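Long-range contact in Cag-Z (Helicobacter pylori, PDB 1S2X), which is of unknown function but is encoded in the cag pathogenicity island, which specifies a type IV secretion system: residues N50-R63 and F146-G160. The protein carries 1 engineered substitution. Numbering follows the deposited sequence.
Sequences NDPQDFLRRVQELR and FIDGNMMGVAFQILG
Arg63 NH1 reaches the C-terminal end of helix 149-158 and donates to Ile158 O at 2.8 Å, with an N-H...O angle of 156°. The carbonyl oxygen lies close to the guanidinium plane, while the nitrogen comes to it from above the carbonyl plane. A bend at chi2 brings the arginine's CB, CG and CD alongside that oxygen, and a water links NH1, through a weak bond, to Gln157 O. The helix ends here in a Schellman motif, with Gly160 at positive phi. Ile158 itself is a knob in a hole made by Leu56, Val59, Gln60 and Arg63. Beside it Leu159 sends CD2 to within 3.7 Å of Val59 CG1 and on to Leu62, which also touches helix 31-43. These are two nearly parallel helices of an all-helical chain, their axes 9.6 Å apart at closest approach and crossing at -20°; Ala155 is the small residue that sits against Val59 CG1 and CG2 midway. Toward the N-terminal ends, Phe55 has CG anti to the backbone N (chi1 168°), which lays its ring between Val59 CG2 of the same helix on one face and Ile147 CD1 on the other. Ile147 CD1 makes a CH-pi contact, 4.0 Å from the centroid of the Phe55 ring. Met151, a selenomethionine, folds across Leu56, SE to CD1 3.7 Å, with its methyl end directed at Pro52 and Gln53. Beyond it the Phe146 ring lies against the turn leading into helix 52-68, CE2 3.4 Å from Asp51 C. Each helix start is capped by an aspartate: Asp51 accepts from Asp54 N, and Asp148 OD2 from Met151 N at 2.7 Å.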
loop_
_atom_site.group_PDB
_atom_site.type_symbol
_atom_site.label_atom_id
_atom_site.label_comp_id
_atom_site.label_asym_id
_atom_site.label_seq_id
_atom_site.Cartn_x
_atom_site.Cartn_y
_atom_site.Cartn_z
ATOM N N ASN A 50 21.975 -16.187 -17.599
ATOM C CA ASN A 50 22.340 -17.485 -18.171
ATOM C C ASN A 50 21.721 -18.677 -17.466
ATOM O O ASN A 50 21.459 -19.695 -18.111
ATOM C CB ASN A 50 23.866 -17.666 -18.112
ATOM C CG ASN A 50 24.559 -16.618 -18.955
ATOM O OD1 ASN A 50 25.608 -16.107 -18.568
ATOM N ND2 ASN A 50 23.966 -16.309 -20.103
ATOM N N ASP A 51 21.512 -18.589 -16.156
ATOM C CA ASP A 51 21.119 -19.741 -15.352
ATOM C C ASP A 51 20.604 -19.281 -13.995
ATOM O O ASP A 51 20.811 -18.112 -13.673
ATOM C CB ASP A 51 22.330 -20.676 -15.200
ATOM C CG ASP A 51 23.492 -19.939 -14.561
ATOM O OD1 ASP A 51 24.444 -19.600 -15.289
ATOM O OD2 ASP A 51 23.437 -19.696 -13.339
ATOM N N PRO A 52 19.940 -20.128 -13.228
ATOM C CA PRO A 52 19.401 -19.736 -11.922
ATOM C C PRO A 52 20.334 -18.928 -11.045
ATOM O O PRO A 52 19.955 -17.918 -10.438
ATOM C CB PRO A 52 19.155 -21.111 -11.266
ATOM C CG PRO A 52 18.773 -21.992 -12.407
ATOM C CD PRO A 52 19.614 -21.533 -13.554
ATOM N N GLN A 53 21.606 -19.307 -10.897
ATOM C CA GLN A 53 22.361 -18.497 -9.927
ATOM C C GLN A 53 22.942 -17.267 -10.610
ATOM O O GLN A 53 23.379 -16.315 -9.956
ATOM C CB GLN A 53 23.432 -19.335 -9.229
ATOM C CG GLN A 53 22.921 -20.317 -8.188
ATOM C CD GLN A 53 21.981 -19.721 -7.161
ATOM O OE1 GLN A 53 22.236 -18.666 -6.579
ATOM N NE2 GLN A 53 20.863 -20.396 -6.904
ATOM N N ASP A 54 22.951 -17.266 -11.944
ATOM C CA ASP A 54 23.424 -16.057 -12.630
ATOM C C ASP A 54 22.317 -15.006 -12.547
ATOM O O ASP A 54 22.606 -13.817 -12.468
ATOM C CB ASP A 54 23.788 -16.317 -14.081
ATOM C CG ASP A 54 24.246 -15.103 -14.857
ATOM O OD1 ASP A 54 25.209 -14.425 -14.437
ATOM O OD2 ASP A 54 23.645 -14.817 -15.917
ATOM N N PHE A 55 21.085 -15.478 -12.569
ATOM C CA PHE A 55 19.903 -14.663 -12.326
ATOM C C PHE A 55 20.021 -14.007 -10.948
ATOM O O PHE A 55 19.867 -12.797 -10.786
ATOM C CB PHE A 55 18.635 -15.515 -12.413
ATOM C CG PHE A 55 17.377 -14.842 -11.900
ATOM C CD1 PHE A 55 16.779 -15.230 -10.711
ATOM C CD2 PHE A 55 16.785 -13.818 -12.609
ATOM C CE1 PHE A 55 15.627 -14.618 -10.252
ATOM C CE2 PHE A 55 15.637 -13.198 -12.154
ATOM C CZ PHE A 55 15.045 -13.595 -10.971
ATOM N N LEU A 56 20.299 -14.815 -9.931
ATOM C CA LEU A 56 20.345 -14.303 -8.556
ATOM C C LEU A 56 21.516 -13.361 -8.355
ATOM O O LEU A 56 21.443 -12.419 -7.574
ATOM C CB LEU A 56 20.425 -15.457 -7.554
ATOM C CG LEU A 56 19.086 -16.179 -7.376
ATOM C CD1 LEU A 56 19.151 -17.132 -6.199
ATOM C CD2 LEU A 56 17.967 -15.146 -7.232
ATOM N N ARG A 57 22.602 -13.648 -9.066
ATOM C CA ARG A 57 23.729 -12.737 -9.068
ATOM C C ARG A 57 23.296 -11.398 -9.668
ATOM O O ARG A 57 23.679 -10.332 -9.202
ATOM C CB ARG A 57 24.893 -13.278 -9.891
ATOM C CG ARG A 57 26.072 -12.313 -9.916
ATOM C CD ARG A 57 27.047 -12.712 -8.803
ATOM N NE ARG A 57 27.221 -14.163 -8.767
ATOM C CZ ARG A 57 28.018 -14.845 -9.579
ATOM N NH1 ARG A 57 28.746 -14.238 -10.501
ATOM N NH2 ARG A 57 28.101 -16.167 -9.461
ATOM N N ARG A 58 22.484 -11.471 -10.723
ATOM C CA ARG A 58 22.025 -10.232 -11.350
ATOM C C ARG A 58 20.987 -9.566 -10.474
ATOM O O ARG A 58 20.818 -8.350 -10.485
ATOM C CB ARG A 58 21.459 -10.550 -12.733
ATOM C CG ARG A 58 22.537 -10.997 -13.717
ATOM C CD ARG A 58 22.002 -11.060 -15.141
ATOM N NE ARG A 58 22.926 -11.773 -16.022
ATOM C CZ ARG A 58 23.052 -11.538 -17.322
ATOM N NH1 ARG A 58 22.323 -10.602 -17.920
ATOM N NH2 ARG A 58 23.930 -12.258 -18.011
ATOM N N VAL A 59 20.272 -10.370 -9.689
ATOM C CA VAL A 59 19.305 -9.795 -8.741
ATOM C C VAL A 59 20.031 -9.097 -7.593
ATOM O O VAL A 59 19.665 -7.979 -7.214
ATOM C CB VAL A 59 18.352 -10.869 -8.202
ATOM C CG1 VAL A 59 17.528 -10.313 -7.037
ATOM C CG2 VAL A 59 17.435 -11.392 -9.298
ATOM N N GLN A 60 21.080 -9.652 -7.010
ATOM C CA GLN A 60 21.955 -8.903 -6.120
ATOM C C GLN A 60 22.438 -7.571 -6.687
ATOM O O GLN A 60 22.375 -6.507 -6.076
ATOM C CB GLN A 60 23.235 -9.708 -5.810
ATOM C CG GLN A 60 23.016 -10.868 -4.859
ATOM C CD GLN A 60 24.340 -11.302 -4.247
ATOM O OE1 GLN A 60 25.306 -10.543 -4.175
ATOM N NE2 GLN A 60 24.348 -12.540 -3.793
ATOM N N GLU A 61 22.970 -7.570 -7.906
ATOM C CA GLU A 61 23.428 -6.310 -8.504
ATOM C C GLU A 61 22.297 -5.317 -8.680
ATOM O O GLU A 61 22.458 -4.101 -8.571
ATOM C CB GLU A 61 24.104 -6.605 -9.850
ATOM C CG GLU A 61 24.928 -5.466 -10.421
ATOM C CD GLU A 61 25.903 -4.905 -9.399
ATOM O OE1 GLU A 61 26.757 -5.669 -8.903
ATOM O OE2 GLU A 61 25.807 -3.707 -9.070
ATOM N N LEU A 62 21.102 -5.825 -8.986
ATOM C CA LEU A 62 19.924 -4.975 -9.068
ATOM C C LEU A 62 19.634 -4.313 -7.725
ATOM O O LEU A 62 19.294 -3.132 -7.697
ATOM C CB LEU A 62 18.680 -5.760 -9.526
ATOM C CG LEU A 62 17.408 -4.945 -9.737
ATOM C CD1 LEU A 62 17.620 -3.831 -10.756
ATOM C CD2 LEU A 62 16.262 -5.841 -10.184
ATOM N N ARG A 63 19.743 -5.083 -6.649
ATOM C CA ARG A 63 19.521 -4.509 -5.327
ATOM C C ARG A 63 20.590 -3.460 -5.026
ATOM O O ARG A 63 20.339 -2.442 -4.396
ATOM C CB ARG A 63 19.562 -5.549 -4.207
ATOM C CG ARG A 63 19.417 -4.980 -2.786
ATOM C CD ARG A 63 18.056 -4.383 -2.527
ATOM N NE ARG A 63 17.812 -3.732 -1.251
ATOM C CZ ARG A 63 17.310 -4.338 -0.176
ATOM N NH1 ARG A 63 17.010 -5.629 -0.225
ATOM N NH2 ARG A 63 17.096 -3.708 0.972
ATOM N N PHE A 146 13.365 -19.695 -17.393
ATOM C CA PHE A 146 13.633 -20.826 -16.515
ATOM C C PHE A 146 13.423 -20.488 -15.055
ATOM O O PHE A 146 13.801 -21.246 -14.165
ATOM C CB PHE A 146 15.070 -21.308 -16.751
ATOM C CG PHE A 146 16.138 -20.232 -16.720
ATOM C CD1 PHE A 146 16.700 -19.734 -17.881
ATOM C CD2 PHE A 146 16.599 -19.726 -15.519
ATOM C CE1 PHE A 146 17.691 -18.770 -17.848
ATOM C CE2 PHE A 146 17.581 -18.753 -15.465
ATOM C CZ PHE A 146 18.138 -18.270 -16.639
ATOM N N ILE A 147 12.825 -19.345 -14.731
ATOM C CA ILE A 147 12.713 -19.040 -13.293
ATOM C C ILE A 147 11.406 -19.530 -12.698
ATOM O O ILE A 147 10.324 -19.325 -13.240
ATOM C CB ILE A 147 12.909 -17.523 -13.115
ATOM C CG1 ILE A 147 14.197 -17.062 -13.808
ATOM C CG2 ILE A 147 12.896 -17.091 -11.667
ATOM C CD1 ILE A 147 15.435 -17.701 -13.191
ATOM N N ASP A 148 11.469 -20.212 -11.555
ATOM C CA ASP A 148 10.268 -20.723 -10.914
ATOM C C ASP A 148 9.866 -19.824 -9.739
ATOM O O ASP A 148 10.605 -18.895 -9.420
ATOM C CB ASP A 148 10.465 -22.150 -10.405
ATOM C CG ASP A 148 11.464 -22.301 -9.280
ATOM O OD1 ASP A 148 11.753 -23.459 -8.891
ATOM O OD2 ASP A 148 12.009 -21.315 -8.736
ATOM N N GLY A 149 8.737 -20.165 -9.139
ATOM C CA GLY A 149 8.173 -19.476 -7.995
ATOM C C GLY A 149 9.157 -19.437 -6.845
ATOM O O GLY A 149 9.113 -18.572 -5.980
ATOM N N ASN A 150 10.088 -20.388 -6.804
ATOM C CA ASN A 150 10.968 -20.413 -5.636
ATOM C C ASN A 150 12.082 -19.380 -5.806
ATOM O O ASN A 150 12.324 -18.601 -4.889
ATOM C CB ASN A 150 11.541 -21.804 -5.419
ATOM C CG ASN A 150 12.325 -21.961 -4.130
ATOM O OD1 ASN A 150 11.803 -21.843 -3.020
ATOM N ND2 ASN A 150 13.618 -22.250 -4.281
HETATM N N MSE A 151 12.729 -19.390 -6.959
HETATM C CA MSE A 151 13.748 -18.392 -7.266
HETATM C C MSE A 151 13.090 -17.008 -7.291
HETATM O O MSE A 151 13.761 -16.048 -6.923
HETATM C CB MSE A 151 14.483 -18.679 -8.566
HETATM C CG MSE A 151 15.482 -19.816 -8.551
HETATM SE SE MSE A 151 16.799 -19.701 -7.313
HETATM C CE MSE A 151 18.229 -20.077 -8.285
HETATM N N MSE A 152 11.819 -16.872 -7.681
HETATM C CA MSE A 152 11.200 -15.546 -7.577
HETATM C C MSE A 152 11.129 -15.151 -6.103
HETATM O O MSE A 152 11.384 -14.000 -5.742
HETATM C CB MSE A 152 9.810 -15.476 -8.192
HETATM C CG MSE A 152 9.772 -15.175 -9.685
HETATM SE SE MSE A 152 8.103 -15.430 -10.368
HETATM C CE MSE A 152 7.225 -14.227 -9.372
ATOM N N GLY A 153 10.810 -16.127 -5.259
ATOM C CA GLY A 153 10.736 -15.906 -3.819
ATOM C C GLY A 153 12.023 -15.313 -3.283
ATOM O O GLY A 153 12.031 -14.282 -2.593
ATOM N N VAL A 154 13.140 -15.961 -3.622
ATOM C CA VAL A 154 14.443 -15.459 -3.183
ATOM C C VAL A 154 14.751 -14.069 -3.723
ATOM O O VAL A 154 15.298 -13.233 -2.993
ATOM C CB VAL A 154 15.526 -16.470 -3.611
ATOM C CG1 VAL A 154 16.917 -15.996 -3.228
ATOM C CG2 VAL A 154 15.213 -17.823 -2.975
ATOM N N ALA A 155 14.427 -13.802 -4.987
ATOM C CA ALA A 155 14.633 -12.503 -5.625
ATOM C C ALA A 155 13.788 -11.476 -4.875
ATOM O O ALA A 155 14.251 -10.374 -4.608
ATOM C CB ALA A 155 14.288 -12.496 -7.104
ATOM N N PHE A 156 12.561 -11.843 -4.513
ATOM C CA PHE A 156 11.749 -10.930 -3.712
ATOM C C PHE A 156 12.465 -10.576 -2.416
ATOM O O PHE A 156 12.458 -9.457 -1.895
ATOM C CB PHE A 156 10.391 -11.546 -3.399
ATOM C CG PHE A 156 9.385 -11.501 -4.542
ATOM C CD1 PHE A 156 8.600 -12.614 -4.806
ATOM C CD2 PHE A 156 9.242 -10.374 -5.313
ATOM C CE1 PHE A 156 7.667 -12.585 -5.829
ATOM C CE2 PHE A 156 8.295 -10.321 -6.320
ATOM C CZ PHE A 156 7.511 -11.434 -6.579
ATOM N N GLN A 157 13.127 -11.597 -1.866
ATOM C CA GLN A 157 13.787 -11.343 -0.579
ATOM C C GLN A 157 15.022 -10.495 -0.827
ATOM O O GLN A 157 15.286 -9.532 -0.107
ATOM C CB GLN A 157 14.107 -12.657 0.135
ATOM C CG GLN A 157 12.855 -13.453 0.499
ATOM C CD GLN A 157 13.106 -14.817 1.106
ATOM O OE1 GLN A 157 13.670 -15.727 0.492
ATOM N NE2 GLN A 157 12.670 -15.008 2.346
ATOM N N ILE A 158 15.799 -10.818 -1.863
ATOM C CA ILE A 158 17.029 -10.019 -2.053
ATOM C C ILE A 158 16.726 -8.586 -2.437
ATOM O O ILE A 158 17.488 -7.680 -2.111
ATOM C CB ILE A 158 17.948 -10.618 -3.125
ATOM C CG1 ILE A 158 18.442 -12.037 -2.809
ATOM C CG2 ILE A 158 19.127 -9.692 -3.404
ATOM C CD1 ILE A 158 18.998 -12.723 -4.039
ATOM N N LEU A 159 15.612 -8.347 -3.128
ATOM C CA LEU A 159 15.290 -6.977 -3.529
ATOM C C LEU A 159 14.617 -6.156 -2.455
ATOM O O LEU A 159 14.315 -4.973 -2.675
ATOM C CB LEU A 159 14.400 -7.008 -4.787
ATOM C CG LEU A 159 15.065 -7.629 -6.017
ATOM C CD1 LEU A 159 14.078 -7.743 -7.178
ATOM C CD2 LEU A 159 16.277 -6.832 -6.474
ATOM N N GLY A 160 14.368 -6.719 -1.278
ATOM C CA GLY A 160 13.767 -5.893 -0.237
ATOM C C GLY A 160 12.257 -5.945 -0.240
ATOM O O GLY A 160 11.601 -5.337 0.617
HETATM O O HOH W 1 17.556 -7.945 1.492
#